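Local coordinates for PaaX domain-containing protein, C-domain protein (Mycobacterium tuberculosis, PDB 3KFW) that is of unknown function but probably acts as a DNA-binding transcriptional regulator of the PaaX type, at residues 50-55 with 64-69; 167-172 with 209-214. All blocks are in the same frame, centred on the assembly; numbering follows the deposited sequence.

Interaction 1 of 2, residues 50-55 with 64-69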
loop_
_atom_site.group_PDB
_atom_site.type_symbol
_atom_site.label_atom_id
_atom_site.label_comp_id
_atom_site.label_asym_id
_atom_site.label_seq_id
_atom_site.Cartn_x
_atom_site.Cartn_y
_atom_site.Cartn_z
ATOM N N ALA A 50 27.952 -24.809 -25.158
ATOM C CA ALA A 50 27.235 -23.802 -24.372
ATOM C C ALA A 50 27.761 -23.696 -22.919
ATOM O O ALA A 50 27.207 -22.942 -22.097
ATOM C CB ALA A 50 25.737 -24.106 -24.395
ATOM N N GLY A 51 28.810 -24.464 -22.613
ATOM C CA GLY A 51 29.433 -24.451 -21.289
ATOM C C GLY A 51 28.796 -25.327 -20.210
ATOM O O GLY A 51 29.029 -25.117 -19.014
ATOM N N ASP A 52 28.013 -26.325 -20.615
ATOM C CA ASP A 52 27.259 -27.128 -19.657
ATOM C C ASP A 52 27.959 -28.444 -19.293
ATOM O O ASP A 52 27.901 -28.914 -18.139
ATOM C CB ASP A 52 25.837 -27.361 -20.177
ATOM C CG ASP A 52 25.012 -26.057 -20.263
ATOM O OD1 ASP A 52 25.042 -25.272 -19.273
ATOM O OD2 ASP A 52 24.319 -25.825 -21.303
ATOM N N LEU A 53 28.620 -29.021 -20.286
ATOM C CA LEU A 53 29.462 -30.168 -20.089
ATOM C C LEU A 53 30.859 -29.832 -20.540
ATOM O O LEU A 53 31.087 -28.926 -21.361
ATOM C CB LEU A 53 28.966 -31.356 -20.914
ATOM C CG LEU A 53 27.607 -31.977 -20.590
ATOM C CD1 LEU A 53 27.259 -32.952 -21.693
ATOM C CD2 LEU A 53 27.538 -32.654 -19.194
ATOM N N VAL A 54 31.799 -30.608 -20.031
ATOM C CA VAL A 54 33.153 -30.582 -20.499
ATOM C C VAL A 54 33.415 -31.986 -21.113
ATOM O O VAL A 54 32.889 -32.982 -20.609
ATOM C CB VAL A 54 34.106 -30.229 -19.302
ATOM C CG1 VAL A 54 33.976 -28.771 -18.943
ATOM C CG2 VAL A 54 33.759 -31.061 -18.038
ATOM N N ARG A 55 34.191 -32.068 -22.204
ATOM C CA ARG A 55 34.568 -33.375 -22.754
ATOM C C ARG A 55 36.070 -33.690 -22.688
ATOM O O ARG A 55 36.924 -32.812 -22.681
ATOM C CB ARG A 55 34.027 -33.582 -24.185
ATOM C CG ARG A 55 34.712 -32.837 -25.306
ATOM C CD ARG A 55 34.089 -33.231 -26.648
ATOM N NE ARG A 55 34.466 -32.352 -27.777
ATOM C CZ ARG A 55 35.163 -31.206 -27.667
ATOM N NH1 ARG A 55 35.527 -30.780 -26.468
ATOM N NH2 ARG A 55 35.472 -30.468 -28.742
ATOM N N ASP A 64 32.027 -27.170 -14.230
ATOM C CA ASP A 64 32.148 -26.620 -12.880
ATOM C C ASP A 64 31.026 -25.637 -12.498
ATOM O O ASP A 64 30.541 -25.674 -11.358
ATOM C CB ASP A 64 33.543 -26.048 -12.610
ATOM C CG ASP A 64 34.544 -27.129 -12.132
ATOM O OD1 ASP A 64 34.194 -27.915 -11.207
ATOM O OD2 ASP A 64 35.687 -27.190 -12.668
ATOM N N ARG A 65 30.582 -24.810 -13.452
ATOM C CA ARG A 65 29.447 -23.901 -13.210
ATOM C C ARG A 65 28.042 -24.564 -13.213
ATOM O O ARG A 65 27.118 -24.056 -12.566
ATOM C CB ARG A 65 29.512 -22.635 -14.097
ATOM C CG ARG A 65 28.595 -22.609 -15.330
ATOM C CD ARG A 65 28.904 -21.389 -16.241
ATOM N NE ARG A 65 28.045 -21.359 -17.433
ATOM C CZ ARG A 65 28.424 -21.689 -18.672
ATOM N NH1 ARG A 65 29.674 -22.076 -18.929
ATOM N NH2 ARG A 65 27.539 -21.628 -19.662
ATOM N N LEU A 66 27.880 -25.690 -13.908
ATOM C CA LEU A 66 26.657 -26.491 -13.749
ATOM C C LEU A 66 26.636 -27.246 -12.436
ATOM O O LEU A 66 25.579 -27.371 -11.791
ATOM C CB LEU A 66 26.405 -27.434 -14.907
ATOM C CG LEU A 66 25.134 -27.002 -15.621
ATOM C CD1 LEU A 66 25.161 -25.508 -16.075
ATOM C CD2 LEU A 66 24.829 -27.928 -16.769
ATOM N N LEU A 67 27.825 -27.697 -12.046
ATOM C CA LEU A 67 28.044 -28.396 -10.797
ATOM C C LEU A 67 27.739 -27.542 -9.543
ATOM O O LEU A 67 27.049 -28.006 -8.625
ATOM C CB LEU A 67 29.477 -28.927 -10.760
ATOM C CG LEU A 67 29.734 -29.951 -9.670
ATOM C CD1 LEU A 67 29.055 -31.259 -10.037
ATOM C CD2 LEU A 67 31.254 -30.120 -9.388
ATOM N N ALA A 68 28.268 -26.315 -9.532
ATOM C CA ALA A 68 27.969 -25.304 -8.516
ATOM C C ALA A 68 26.505 -24.871 -8.532
ATOM O O ALA A 68 25.971 -24.536 -7.483
ATOM C CB ALA A 68 28.893 -24.072 -8.653
ATOM N N ARG A 69 25.882 -24.867 -9.715
ATOM C CA ARG A 69 24.420 -24.660 -9.857
ATOM C C ARG A 69 23.623 -25.822 -9.246
ATOM O O ARG A 69 22.624 -25.594 -8.599
ATOM C CB ARG A 69 24.024 -24.417 -11.345
ATOM C CG ARG A 69 22.637 -25.014 -11.825
ATOM C CD ARG A 69 21.586 -23.971 -12.260
ATOM N NE ARG A 69 22.022 -23.142 -13.395
ATOM C CZ ARG A 69 22.089 -23.536 -14.676
ATOM N NH1 ARG A 69 21.751 -24.774 -15.050
ATOM N NH2 ARG A 69 22.504 -22.678 -15.603
#
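R65 NH2 donates a hydrogen bond of 2.8 Å to A50 O, with an N-H...O angle of 140°. The donor lies in the plane of the A50 carbonyl, on a lone pair of the oxygen, whereas that oxygen sits 19° out of the guanidinium plane. A chain extended from CG to NE carries the guanidinium from the first turn of helix 64-77 back to this carbonyl. One face of the group then rests over G51 O, 3.1 Å from R65 NH1, an approach whose angle is too poor for a hydrogen bond; G51 O is bonded instead to S63 OG. A50 and G51 close helix 37-49 in a Schellman motif, G51 taking the positive phi, and D52 leads into strand 53-56. That strand pairs with strand 59-62 in an antiparallel hairpin followed directly by helix 64-77, consistent with the wing of a winged helix-turn-helix in a region assigned to that clan. Beside the guanidinium, D52 and L66 cross obliquely. L66 CD2 lies 3.6 Å from D52 CB, and L66 CD1 reaches D52 OD1. D52 is a buried residue, and its OD2 forms a salt bridge with R6. D52 OD1 also stands 4.4 Å from R65 NH2 but well out of the guanidinium plane, leaving at most an electrostatic attraction there.

Interaction 2 of 2, residues 167-172 with 209-214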
loop_
_atom_site.group_PDB
_atom_site.type_symbol
_atom_site.label_atom_id
_atom_site.label_comp_id
_atom_site.label_asym_id
_atom_site.label_seq_id
_atom_site.Cartn_x
_atom_site.Cartn_y
_atom_site.Cartn_z
ATOM N N ALA A 167 -1.234 -30.273 -2.848
ATOM C CA ALA A 167 -0.439 -30.415 -4.096
ATOM C C ALA A 167 0.659 -31.405 -3.923
ATOM O O ALA A 167 1.010 -32.087 -4.889
ATOM C CB ALA A 167 0.138 -29.083 -4.604
ATOM N N GLY A 168 1.178 -31.501 -2.694
ATOM C CA GLY A 168 2.300 -32.391 -2.410
ATOM C C GLY A 168 1.859 -33.857 -2.420
ATOM O O GLY A 168 2.467 -34.689 -3.074
ATOM N N HIS A 169 0.812 -34.164 -1.666
ATOM C CA HIS A 169 0.149 -35.460 -1.703
ATOM C C HIS A 169 -0.226 -35.857 -3.123
ATOM O O HIS A 169 -0.019 -36.993 -3.470
ATOM C CB HIS A 169 -1.070 -35.488 -0.733
ATOM C CG HIS A 169 -0.649 -35.523 0.696
ATOM N ND1 HIS A 169 0.257 -36.460 1.181
ATOM C CD2 HIS A 169 -0.966 -34.730 1.747
ATOM C CE1 HIS A 169 0.478 -36.236 2.464
ATOM N NE2 HIS A 169 -0.245 -35.187 2.828
ATOM N N ARG A 170 -0.750 -34.951 -3.946
ATOM C CA ARG A 170 -1.079 -35.343 -5.327
ATOM C C ARG A 170 0.178 -35.834 -6.107
ATOM O O ARG A 170 0.091 -36.793 -6.872
ATOM C CB ARG A 170 -1.740 -34.206 -6.093
ATOM C CG ARG A 170 -3.153 -34.554 -6.650
ATOM C CD ARG A 170 -3.970 -33.270 -7.053
ATOM N NE ARG A 170 -3.096 -32.267 -7.704
ATOM C CZ ARG A 170 -3.005 -30.967 -7.370
ATOM N NH1 ARG A 170 -3.757 -30.435 -6.388
ATOM N NH2 ARG A 170 -2.159 -30.188 -8.048
ATOM N N LEU A 171 1.328 -35.174 -5.893
ATOM C CA LEU A 171 2.612 -35.583 -6.462
ATOM C C LEU A 171 3.147 -36.928 -5.937
ATOM O O LEU A 171 3.759 -37.667 -6.707
ATOM C CB LEU A 171 3.657 -34.486 -6.247
ATOM C CG LEU A 171 3.439 -33.222 -7.072
ATOM C CD1 LEU A 171 4.305 -32.112 -6.563
ATOM C CD2 LEU A 171 3.647 -33.433 -8.555
ATOM N N LEU A 172 2.936 -37.222 -4.643
ATOM C CA LEU A 172 3.227 -38.552 -4.062
ATOM C C LEU A 172 2.393 -39.651 -4.774
ATOM O O LEU A 172 2.962 -40.629 -5.259
ATOM C CB LEU A 172 3.062 -38.573 -2.504
ATOM C CG LEU A 172 4.138 -37.740 -1.728
ATOM C CD1 LEU A 172 3.770 -37.243 -0.292
ATOM C CD2 LEU A 172 5.599 -38.346 -1.732
ATOM N N ASP A 209 -0.094 -33.413 8.606
ATOM C CA ASP A 209 -0.232 -33.910 7.244
ATOM C C ASP A 209 0.721 -33.178 6.260
ATOM O O ASP A 209 0.527 -33.258 5.060
ATOM C CB ASP A 209 -1.691 -33.928 6.753
ATOM C CG ASP A 209 -2.326 -32.526 6.679
ATOM O OD1 ASP A 209 -1.784 -31.590 7.340
ATOM O OD2 ASP A 209 -3.369 -32.364 5.949
ATOM N N TRP A 210 1.761 -32.519 6.767
ATOM C CA TRP A 210 2.737 -31.866 5.909
ATOM C C TRP A 210 3.557 -32.909 5.059
ATOM O O TRP A 210 4.207 -33.795 5.640
ATOM C CB TRP A 210 3.674 -31.020 6.777
ATOM C CG TRP A 210 4.552 -30.142 5.975
ATOM C CD1 TRP A 210 5.883 -30.332 5.715
ATOM C CD2 TRP A 210 4.178 -28.908 5.296
ATOM N NE1 TRP A 210 6.357 -29.301 4.925
ATOM C CE2 TRP A 210 5.348 -28.422 4.643
ATOM C CE3 TRP A 210 2.976 -28.191 5.167
ATOM C CZ2 TRP A 210 5.357 -27.247 3.888
ATOM C CZ3 TRP A 210 2.963 -27.019 4.417
ATOM C CH2 TRP A 210 4.152 -26.550 3.782
ATOM N N PRO A 211 3.509 -32.816 3.705
ATOM C CA PRO A 211 4.196 -33.782 2.800
ATOM C C PRO A 211 5.701 -33.534 2.494
ATOM O O PRO A 211 6.250 -34.215 1.651
ATOM C CB PRO A 211 3.378 -33.684 1.482
ATOM C CG PRO A 211 2.914 -32.246 1.442
ATOM C CD PRO A 211 2.708 -31.832 2.937
ATOM N N GLY A 212 6.363 -32.611 3.188
ATOM C CA GLY A 212 7.772 -32.240 2.908
ATOM C C GLY A 212 8.755 -33.397 2.908
ATOM O O GLY A 212 9.468 -33.623 1.913
ATOM N N ALA A 213 8.786 -34.135 4.009
ATOM C CA ALA A 213 9.673 -35.290 4.195
ATOM C C ALA A 213 9.407 -36.425 3.181
ATOM O O ALA A 213 10.366 -37.055 2.640
ATOM C CB ALA A 213 9.571 -35.803 5.620
ATOM N N GLY A 214 8.109 -36.683 2.951
ATOM C CA GLY A 214 7.654 -37.627 1.933
ATOM C C GLY A 214 8.188 -37.204 0.572
ATOM O O GLY A 214 8.685 -38.042 -0.191
#
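The ring of H169 meets P211 and D209 in two different ways. At its edge, NE2 of H169 donates a hydrogen bond to D209 O (3.0 Å, N-H...O angle 146°); the oxygen lies 24° out of the ring plane, and the donor is likewise tilted from the carbonyl plane. Over one face sits P211 CB, 4.1 Å from the centroid of the H169 ring and only 14° off its normal, a CH-pi contact. The same CB of P211 touches L172 CD1 at 4.0 Å, and both side chains, H169 and L172, cross the proline at about a right angle. L172 CD2 continues past it to G214 O, 3.5 Å away. G168, with no side chain, lets P211 CG pack directly on its CA at 3.9 Å. P211 occupies the N-cap position of helix 212-234, with W210 just before it stacked on W164 of helix 161-177. The contact thus seats the start of helix 212-234 against helix 161-177, while L171 and L172 also touch helix 181-195.

From the N terminus, the chain passes three helices before interaction 1 closes a short loop: eight residues, mostly the strands of the 53-56/59-62 hairpin, separate its segments, and the contact ties the end of helix 37-49 to the start of helix 64-77. The chain then builds the four-stranded antiparallel sheet of the central Cas2-like region, which neither contact enters. Interaction 2 opens only afterwards, closes a longer loop of 36 residues containing helix 181-195, and ties helix 161-177 to the start of helix 212-234. The two loops follow in series, neither nesting nor crossing. The centres of interactions 1 and 2 lie about 32 Å apart, on opposite sides of the chain's centre, and the nearest atoms of interactions 1 and 2 are about 19 Å apart.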